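Local structure of alpha-fucosidase (Bifidobacterium bifidum, 2EAB) at residues A[192-197]-A[273-278]; A[165-170]-A[180-185]; A[246-251]-A[266-271]. The protein probably hydrolyses terminal alpha-1,2-linked L-fucose, this chain being the glycoside hydrolase family 95 catalytic part of a longer protein. All blocks are in the same frame, centred on the assembly; numbering follows the deposited sequence.

Contact 1 (A[192-197]-A[273-278]); sequences VARLTA and AVTLYI
Arg194 pairs with Thr275 in an antiparallel beta ladder, within the large sheet of the N-terminal beta-sandwich. Strands 192-197 and 273-278 run at 167° to each other. Ala193 with Leu276 and Leu195 with Val274 are the hydrogen-bonded pairs. The bond from Leu195 N to Val274 O is 2.9 Å long. On the face that carries Val192, Arg194 and Thr275, the Arg194 chain bends at chi2 (71°). Its guanidinium lays one face over Ala273 CB and the backbone N of Val274. Arg194 NH1 gives a somewhat bent hydrogen bond of 2.9 Å to Thr275 OG1, which lies near the guanidinium plane. Arg194 NH2 sits 3.5 Å from Ala273 CB and also forms a salt bridge with Asp251, while Tyr316 adds a cation-pi contact. An alanine here would probably leave Asp251 without this charged mate and Thr275 OG1 without this donor. Further along, Val192 and Tyr277 lie side by side and point the same way, with Val192 CG2 3.9 Å from Tyr277 CD1. The other face is apolar and meets strand 203-208 of the second sheet. There Ala193 CB touches Leu276 CB at 4.0 Å. Leu195 and Val274 cross obliquely. Val274 has CG1 anti to its carbonyl carbon (chi1 -59°), which turns CG2 toward Leu195. Val274 CG2 ends 3.7 Å from Leu195 CB and 3.9 Å from Leu195 CD1.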
loop_
_atom_site.group_PDB
_atom_site.type_symbol
_atom_site.label_atom_id
_atom_site.label_comp_id
_atom_site.label_asym_id
_atom_site.label_seq_id
_atom_site.Cartn_x
_atom_site.Cartn_y
_atom_site.Cartn_z
ATOM N N VAL A 192 -2.058 8.415 23.535
ATOM C CA VAL A 192 -2.224 9.458 24.539
ATOM C C VAL A 192 -3.475 10.260 24.218
ATOM O O VAL A 192 -3.695 10.643 23.070
ATOM C CB VAL A 192 -0.975 10.382 24.590
ATOM C CG1 VAL A 192 -1.205 11.580 25.506
ATOM C CG2 VAL A 192 0.257 9.601 25.039
ATOM N N ALA A 193 -4.303 10.478 25.237
ATOM C CA ALA A 193 -5.399 11.433 25.162
ATOM C C ALA A 193 -5.200 12.477 26.253
ATOM O O ALA A 193 -5.217 12.154 27.445
ATOM C CB ALA A 193 -6.739 10.741 25.315
ATOM N N ARG A 194 -4.984 13.718 25.831
ATOM C CA ARG A 194 -4.797 14.842 26.739
ATOM C C ARG A 194 -6.088 15.644 26.759
ATOM O O ARG A 194 -6.520 16.156 25.729
ATOM C CB ARG A 194 -3.620 15.703 26.270
ATOM C CG ARG A 194 -3.369 16.968 27.086
ATOM C CD ARG A 194 -2.822 16.649 28.462
ATOM N NE ARG A 194 -2.644 17.857 29.264
ATOM C CZ ARG A 194 -2.390 17.864 30.569
ATOM N NH1 ARG A 194 -2.287 16.724 31.241
ATOM N NH2 ARG A 194 -2.249 19.017 31.210
ATOM N N LEU A 195 -6.709 15.727 27.936
ATOM C CA LEU A 195 -8.027 16.340 28.074
ATOM C C LEU A 195 -7.976 17.476 29.081
ATOM O O LEU A 195 -7.420 17.313 30.165
ATOM C CB LEU A 195 -9.056 15.292 28.516
ATOM C CG LEU A 195 -9.052 13.951 27.771
ATOM C CD1 LEU A 195 -9.917 12.933 28.476
ATOM C CD2 LEU A 195 -9.496 14.117 26.329
ATOM N N THR A 196 -8.535 18.628 28.710
ATOM C CA THR A 196 -8.555 19.797 29.598
ATOM C C THR A 196 -9.908 20.500 29.647
ATOM O O THR A 196 -10.712 20.408 28.717
ATOM C CB THR A 196 -7.485 20.861 29.212
ATOM O OG1 THR A 196 -7.939 21.620 28.086
ATOM C CG2 THR A 196 -6.126 20.224 28.911
ATOM N N ALA A 197 -10.137 21.197 30.758
ATOM C CA ALA A 197 -11.199 22.190 30.874
ATOM C C ALA A 197 -10.552 23.513 31.284
ATOM O O ALA A 197 -9.539 23.514 31.981
ATOM C CB ALA A 197 -12.221 21.755 31.901
ATOM N N ALA A 273 -7.292 19.019 34.215
ATOM C CA ALA A 273 -6.549 18.413 33.112
ATOM C C ALA A 273 -6.130 16.992 33.461
ATOM O O ALA A 273 -5.731 16.707 34.594
ATOM C CB ALA A 273 -5.335 19.252 32.761
ATOM N N VAL A 274 -6.230 16.101 32.477
ATOM C CA VAL A 274 -5.850 14.700 32.648
ATOM C C VAL A 274 -5.117 14.180 31.411
ATOM O O VAL A 274 -5.346 14.653 30.295
ATOM C CB VAL A 274 -7.076 13.774 32.942
ATOM C CG1 VAL A 274 -7.811 14.199 34.208
ATOM C CG2 VAL A 274 -8.036 13.735 31.768
ATOM N N THR A 275 -4.233 13.211 31.624
ATOM C CA THR A 275 -3.619 12.471 30.525
ATOM C C THR A 275 -3.999 11.005 30.645
ATOM O O THR A 275 -3.844 10.396 31.708
ATOM C CB THR A 275 -2.082 12.611 30.512
ATOM O OG1 THR A 275 -1.727 13.997 30.570
ATOM C CG2 THR A 275 -1.483 11.992 29.240
ATOM N N LEU A 276 -4.521 10.455 29.553
ATOM C CA LEU A 276 -4.805 9.033 29.450
ATOM C C LEU A 276 -3.699 8.370 28.650
ATOM O O LEU A 276 -3.321 8.858 27.585
ATOM C CB LEU A 276 -6.145 8.798 28.756
ATOM C CG LEU A 276 -7.435 8.782 29.585
ATOM C CD1 LEU A 276 -7.605 10.006 30.482
ATOM C CD2 LEU A 276 -8.633 8.620 28.664
ATOM N N TYR A 277 -3.172 7.274 29.183
ATOM C CA TYR A 277 -2.228 6.435 28.462
ATOM C C TYR A 277 -2.919 5.124 28.129
ATOM O O TYR A 277 -3.413 4.423 29.019
ATOM C CB TYR A 277 -0.967 6.199 29.288
ATOM C CG TYR A 277 -0.186 7.466 29.545
ATOM C CD1 TYR A 277 0.680 7.983 28.578
ATOM C CD2 TYR A 277 -0.329 8.162 30.745
ATOM C CE1 TYR A 277 1.394 9.156 28.803
ATOM C CE2 TYR A 277 0.381 9.336 30.978
ATOM C CZ TYR A 277 1.242 9.822 30.005
ATOM O OH TYR A 277 1.942 10.983 30.229
ATOM N N ILE A 278 -2.962 4.815 26.837
ATOM C CA ILE A 278 -3.710 3.673 26.329
ATOM C C ILE A 278 -2.761 2.747 25.580
ATOM O O ILE A 278 -2.044 3.180 24.671
ATOM C CB ILE A 278 -4.854 4.123 25.388
ATOM C CG1 ILE A 278 -5.804 5.089 26.114
ATOM C CG2 ILE A 278 -5.616 2.915 24.852
ATOM C CD1 ILE A 278 -6.156 6.328 25.311
#

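Contact 2 (A[165-170]-A[180-185]); sequences GKADVT and REYFAS
Ala167 faces Tyr182 and Val169 faces Arg180 as hydrogen-bonded pairs of a beta hairpin. Strands 166-170 and 180-185 are antiparallel at 167°, and their axes approach to 4.6 Å. Each pair closes a two-bond ring; Tyr182 N reaches Ala167 O at 2.8 Å. Beyond the ladder a water bridges Gly165 O and Ala184 N by hydrogen bonds. Gly165, with positive phi, and Lys166 form a G1 beta bulge toward strand 156-161.

On the face of Asp168 and Glu181, Lys166 NZ holds a salt-bridge network. Lys166 has CG between the backbone N and the carbonyl carbon (chi1 68°) and bends at its last torsion. NZ meets Glu181 OE2 at 2.8 Å on the anti side of the carboxylate and Asp168 OD1 at 2.7 Å on the syn side. The Asp168 and Glu181 side chains lie side by side and point the same way, their carboxylate planes 52° apart, with Asp168 OD1 4.4 Å from Glu181 OE2. The shared ammonium probably offsets their repulsion. Asp11 is a further partner of Lys166 NZ, and Lys320 of Glu181 OE2. Glu181 OE1 lies in plane at the edge of the Phe183 ring and is hydrogen-bonded to Tyr316. On the other face Val169 and Arg180 lie side by side, with Val169 CG1 3.8 Å from Arg180 NH2. Val169 CG2 meets the edge of the Tyr182 ring, 4.3 Å from CE2. Glu70 OE2 forms a salt bridge with Arg180 NE and a hydrogen bond with Tyr182 OH.

Strands 156-161 and 190-197 flank the hairpin in the sheet. Helix 316-331 packs against Phe183, whose ring stacks with His323.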
loop_
_atom_site.group_PDB
_atom_site.type_symbol
_atom_site.label_atom_id
_atom_site.label_comp_id
_atom_site.label_asym_id
_atom_site.label_seq_id
_atom_site.Cartn_x
_atom_site.Cartn_y
_atom_site.Cartn_z
ATOM N N GLY A 165 1.241 14.884 13.670
ATOM C CA GLY A 165 0.698 13.548 13.898
ATOM C C GLY A 165 -0.216 13.459 15.104
ATOM O O GLY A 165 -0.071 12.564 15.936
ATOM N N LYS A 166 -1.164 14.383 15.197
ATOM C CA LYS A 166 -2.121 14.363 16.293
ATOM C C LYS A 166 -3.467 14.927 15.867
ATOM O O LYS A 166 -3.553 15.725 14.929
ATOM C CB LYS A 166 -1.570 15.114 17.512
ATOM C CG LYS A 166 -1.421 16.620 17.327
ATOM C CD LYS A 166 -0.486 17.210 18.375
ATOM C CE LYS A 166 -0.617 18.721 18.461
ATOM N NZ LYS A 166 -1.820 19.120 19.252
ATOM N N ALA A 167 -4.514 14.478 16.554
ATOM C CA ALA A 167 -5.869 14.964 16.338
ATOM C C ALA A 167 -6.275 15.850 17.508
ATOM O O ALA A 167 -5.934 15.564 18.656
ATOM C CB ALA A 167 -6.837 13.798 16.190
ATOM N N ASP A 168 -7.000 16.921 17.203
ATOM C CA ASP A 168 -7.407 17.895 18.209
ATOM C C ASP A 168 -8.913 18.129 18.166
ATOM O O ASP A 168 -9.535 18.023 17.108
ATOM C CB ASP A 168 -6.676 19.225 17.993
ATOM C CG ASP A 168 -5.174 19.055 17.801
ATOM O OD1 ASP A 168 -4.478 18.701 18.769
ATOM O OD2 ASP A 168 -4.682 19.296 16.679
ATOM N N VAL A 169 -9.487 18.435 19.330
ATOM C CA VAL A 169 -10.880 18.879 19.432
ATOM C C VAL A 169 -10.940 20.032 20.427
ATOM O O VAL A 169 -10.280 19.997 21.464
ATOM C CB VAL A 169 -11.849 17.751 19.906
ATOM C CG1 VAL A 169 -13.300 18.238 19.899
ATOM C CG2 VAL A 169 -11.713 16.487 19.054
ATOM N N THR A 170 -11.715 21.059 20.089
ATOM C CA THR A 170 -11.964 22.170 21.003
ATOM C C THR A 170 -13.381 22.702 20.824
ATOM O O THR A 170 -13.925 22.681 19.724
ATOM C CB THR A 170 -10.908 23.305 20.857
ATOM O OG1 THR A 170 -11.112 24.284 21.883
ATOM C CG2 THR A 170 -10.978 23.982 19.484
ATOM N N ARG A 180 -9.324 18.489 23.614
ATOM C CA ARG A 180 -8.867 17.112 23.535
ATOM C C ARG A 180 -7.762 17.021 22.503
ATOM O O ARG A 180 -7.814 17.678 21.464
ATOM C CB ARG A 180 -10.014 16.175 23.160
ATOM C CG ARG A 180 -11.231 16.313 24.059
ATOM C CD ARG A 180 -12.126 15.104 23.973
ATOM N NE ARG A 180 -13.107 15.244 22.909
ATOM C CZ ARG A 180 -14.373 15.607 23.095
ATOM N NH1 ARG A 180 -14.835 15.868 24.310
ATOM N NH2 ARG A 180 -15.179 15.703 22.058
ATOM N N GLU A 181 -6.764 16.206 22.815
ATOM C CA GLU A 181 -5.654 15.948 21.918
ATOM C C GLU A 181 -5.357 14.459 21.950
ATOM O O GLU A 181 -5.269 13.866 23.023
ATOM C CB GLU A 181 -4.424 16.737 22.354
ATOM C CG GLU A 181 -3.198 16.516 21.493
ATOM C CD GLU A 181 -1.937 16.984 22.178
ATOM O OE1 GLU A 181 -1.498 16.316 23.137
ATOM O OE2 GLU A 181 -1.379 18.015 21.753
ATOM N N TYR A 182 -5.203 13.868 20.769
ATOM C CA TYR A 182 -4.941 12.440 20.648
ATOM C C TYR A 182 -3.751 12.173 19.744
ATOM O O TYR A 182 -3.643 12.750 18.665
ATOM C CB TYR A 182 -6.142 11.718 20.045
ATOM C CG TYR A 182 -7.475 11.977 20.694
ATOM C CD1 TYR A 182 -7.879 11.244 21.810
ATOM C CD2 TYR A 182 -8.355 12.919 20.167
ATOM C CE1 TYR A 182 -9.111 11.463 22.401
ATOM C CE2 TYR A 182 -9.592 13.142 20.749
ATOM C CZ TYR A 182 -9.960 12.403 21.861
ATOM O OH TYR A 182 -11.188 12.599 22.442
ATOM N N PHE A 183 -2.869 11.279 20.177
ATOM C CA PHE A 183 -1.804 10.783 19.308
ATOM C C PHE A 183 -1.384 9.385 19.726
ATOM O O PHE A 183 -1.712 8.932 20.821
ATOM C CB PHE A 183 -0.607 11.755 19.236
ATOM C CG PHE A 183 0.076 12.010 20.555
ATOM C CD1 PHE A 183 1.100 11.180 20.997
ATOM C CD2 PHE A 183 -0.274 13.109 21.333
ATOM C CE1 PHE A 183 1.751 11.424 22.206
ATOM C CE2 PHE A 183 0.367 13.359 22.544
ATOM C CZ PHE A 183 1.381 12.523 22.978
ATOM N N ALA A 184 -0.693 8.690 18.829
ATOM C CA ALA A 184 -0.150 7.374 19.132
ATOM C C ALA A 184 1.334 7.403 18.838
ATOM O O ALA A 184 1.753 7.553 17.685
ATOM C CB ALA A 184 -0.845 6.295 18.324
ATOM N N SER A 185 2.122 7.284 19.899
ATOM C CA SER A 185 3.564 7.359 19.814
ATOM C C SER A 185 4.170 6.033 19.391
ATOM O O SER A 185 3.858 4.990 19.966
ATOM C CB SER A 185 4.135 7.763 21.167
ATOM O OG SER A 185 5.539 7.601 21.172
HETATM O O HOH W 1 -0.431 9.800 16.199
#

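Contact 3 (A[246-251]-A[266-271]); sequences IKVVLD and LKVSDA
Lys247 NZ is gripped by the carboxylate of Asp227 and the side-chain oxygen of Gln309, on the side of strand 246-250 turned from the apolar meeting of Val248 and Leu250 with Leu266, Val268 and Ala271. Lys247 also packs on helix 297-314. No hydrogen bond joins the two segments. Their strands run nearly the same way, at 14°, with axes 9.5 Å apart, so side chains alone bridge the gap. Val248 sends one methyl to each of two partners. With CG1 anti to the backbone N (chi1 -177°), Val248 CG1 meets Val268 CG2 at 3.7 Å. Its other branch, Val248 CG2, touches Leu266 CD2 at 3.8 Å, as the two side chains slide past each other in opposite directions. This is the face-to-face meeting of two sheets in the beta-sandwich of the N-terminal domain. Strand 241-250 belongs to the larger sheet and strand 266-271 to the smaller. Leu257 of the smaller sheet packs on Val248, Leu266 and Val268 alike. Leu250 also slides past Val268, running the opposite way, and Leu250 CD2 comes within 4.0 Å of Val268 CG1. The chain turns a corner at Asp270, whose backbone N is hydrogen-bonded to Asn204 OD1. Past that corner, Ala271 CB lies 4.2 Å from the same Leu250 CD2.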
loop_
_atom_site.group_PDB
_atom_site.type_symbol
_atom_site.label_atom_id
_atom_site.label_comp_id
_atom_site.label_asym_id
_atom_site.label_seq_id
_atom_site.Cartn_x
_atom_site.Cartn_y
_atom_site.Cartn_z
ATOM N N ILE A 246 -6.190 1.372 29.966
ATOM C CA ILE A 246 -6.213 2.828 30.012
ATOM C C ILE A 246 -5.810 3.261 31.413
ATOM O O ILE A 246 -6.488 2.939 32.395
ATOM C CB ILE A 246 -7.604 3.424 29.667
ATOM C CG1 ILE A 246 -8.087 2.927 28.294
ATOM C CG2 ILE A 246 -7.564 4.960 29.758
ATOM C CD1 ILE A 246 -9.401 3.532 27.813
ATOM N N LYS A 247 -4.690 3.970 31.491
ATOM C CA LYS A 247 -4.195 4.529 32.743
ATOM C C LYS A 247 -4.534 6.016 32.771
ATOM O O LYS A 247 -4.136 6.767 31.879
ATOM C CB LYS A 247 -2.684 4.306 32.848
ATOM C CG LYS A 247 -2.053 4.774 34.150
ATOM C CD LYS A 247 -0.551 4.570 34.113
ATOM C CE LYS A 247 0.107 4.946 35.433
ATOM N NZ LYS A 247 -0.272 4.034 36.547
ATOM N N VAL A 248 -5.276 6.429 33.799
ATOM C CA VAL A 248 -5.755 7.805 33.917
ATOM C C VAL A 248 -4.896 8.572 34.922
ATOM O O VAL A 248 -4.843 8.217 36.105
ATOM C CB VAL A 248 -7.249 7.847 34.338
ATOM C CG1 VAL A 248 -7.754 9.277 34.396
ATOM C CG2 VAL A 248 -8.101 7.029 33.375
ATOM N N VAL A 249 -4.221 9.616 34.444
ATOM C CA VAL A 249 -3.316 10.403 35.284
ATOM C C VAL A 249 -3.824 11.838 35.444
ATOM O O VAL A 249 -3.836 12.617 34.488
ATOM C CB VAL A 249 -1.860 10.395 34.735
ATOM C CG1 VAL A 249 -0.908 11.097 35.703
ATOM C CG2 VAL A 249 -1.387 8.969 34.476
ATOM N N LEU A 250 -4.244 12.173 36.662
ATOM C CA LEU A 250 -4.718 13.518 36.989
ATOM C C LEU A 250 -3.544 14.474 37.150
ATOM O O LEU A 250 -2.554 14.136 37.801
ATOM C CB LEU A 250 -5.524 13.507 38.293
ATOM C CG LEU A 250 -6.738 12.590 38.470
ATOM C CD1 LEU A 250 -7.152 12.561 39.934
ATOM C CD2 LEU A 250 -7.901 13.027 37.601
ATOM N N ASP A 251 -3.661 15.665 36.565
ATOM C CA ASP A 251 -2.673 16.727 36.769
ATOM C C ASP A 251 -2.597 17.122 38.238
ATOM O O ASP A 251 -3.626 17.358 38.873
ATOM C CB ASP A 251 -3.017 17.960 35.934
ATOM C CG ASP A 251 -2.400 17.926 34.551
ATOM O OD1 ASP A 251 -2.119 16.823 34.034
ATOM O OD2 ASP A 251 -2.202 19.015 33.975
ATOM N N LEU A 266 -13.977 4.036 34.381
ATOM C CA LEU A 266 -13.308 4.882 35.355
ATOM C C LEU A 266 -13.944 6.266 35.298
ATOM O O LEU A 266 -14.235 6.778 34.215
ATOM C CB LEU A 266 -11.816 4.944 35.030
ATOM C CG LEU A 266 -10.714 4.875 36.093
ATOM C CD1 LEU A 266 -11.137 4.188 37.385
ATOM C CD2 LEU A 266 -9.492 4.184 35.499
ATOM N N LYS A 267 -14.177 6.853 36.469
ATOM C CA LYS A 267 -14.830 8.153 36.569
ATOM C C LYS A 267 -13.840 9.221 37.015
ATOM O O LYS A 267 -13.178 9.077 38.047
ATOM C CB LYS A 267 -16.011 8.083 37.544
ATOM C CG LYS A 267 -16.861 9.349 37.611
ATOM C CD LYS A 267 -17.876 9.258 38.741
ATOM C CE LYS A 267 -18.809 10.455 38.746
ATOM N NZ LYS A 267 -19.786 10.381 39.866
ATOM N N VAL A 268 -13.739 10.282 36.219
ATOM C CA VAL A 268 -12.947 11.457 36.567
ATOM C C VAL A 268 -13.912 12.557 36.987
ATOM O O VAL A 268 -14.832 12.901 36.243
ATOM C CB VAL A 268 -12.073 11.933 35.377
ATOM C CG1 VAL A 268 -11.382 13.257 35.694
ATOM C CG2 VAL A 268 -11.044 10.873 35.016
ATOM N N SER A 269 -13.706 13.091 38.187
ATOM C CA SER A 269 -14.552 14.159 38.706
ATOM C C SER A 269 -13.720 15.298 39.284
ATOM O O SER A 269 -12.655 15.069 39.858
ATOM C CB SER A 269 -15.516 13.615 39.763
ATOM O OG SER A 269 -14.806 13.088 40.867
ATOM N N ASP A 270 -14.216 16.521 39.104
ATOM C CA ASP A 270 -13.641 17.730 39.713
ATOM C C ASP A 270 -12.188 18.000 39.308
ATOM O O ASP A 270 -11.408 18.566 40.082
ATOM C CB ASP A 270 -13.778 17.682 41.244
ATOM C CG ASP A 270 -15.174 17.286 41.693
ATOM O OD1 ASP A 270 -16.151 17.900 41.216
ATOM O OD2 ASP A 270 -15.289 16.361 42.525
ATOM N N ALA A 271 -11.835 17.602 38.088
ATOM C CA ALA A 271 -10.484 17.797 37.579
ATOM C C ALA A 271 -10.405 19.029 36.683
ATOM O O ALA A 271 -11.417 19.686 36.422
ATOM C CB ALA A 271 -10.018 16.553 36.830
#

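All three contacts lie in the N-terminal beta-sandwich of the chain, away from the calcium site. Contact 2 comes first along the chain and closes before contact 1 opens. Contact 3 falls between the two segments of contact 1. The centres of contacts 1 and 2 are about 10 Å apart, of 1 and 3 about 8 Å, and of 2 and 3 about 18 Å. Strands 166-173, 176-185, 190-197, 273-282 and 241-250 follow one another across the larger sheet. Contacts 1 and 2 therefore pair strands within that sheet, contact 1 near its centre. Contact 3 packs the two sheets of the sandwich face to face through strand 266-271, which is followed in the chain by strand 273-282.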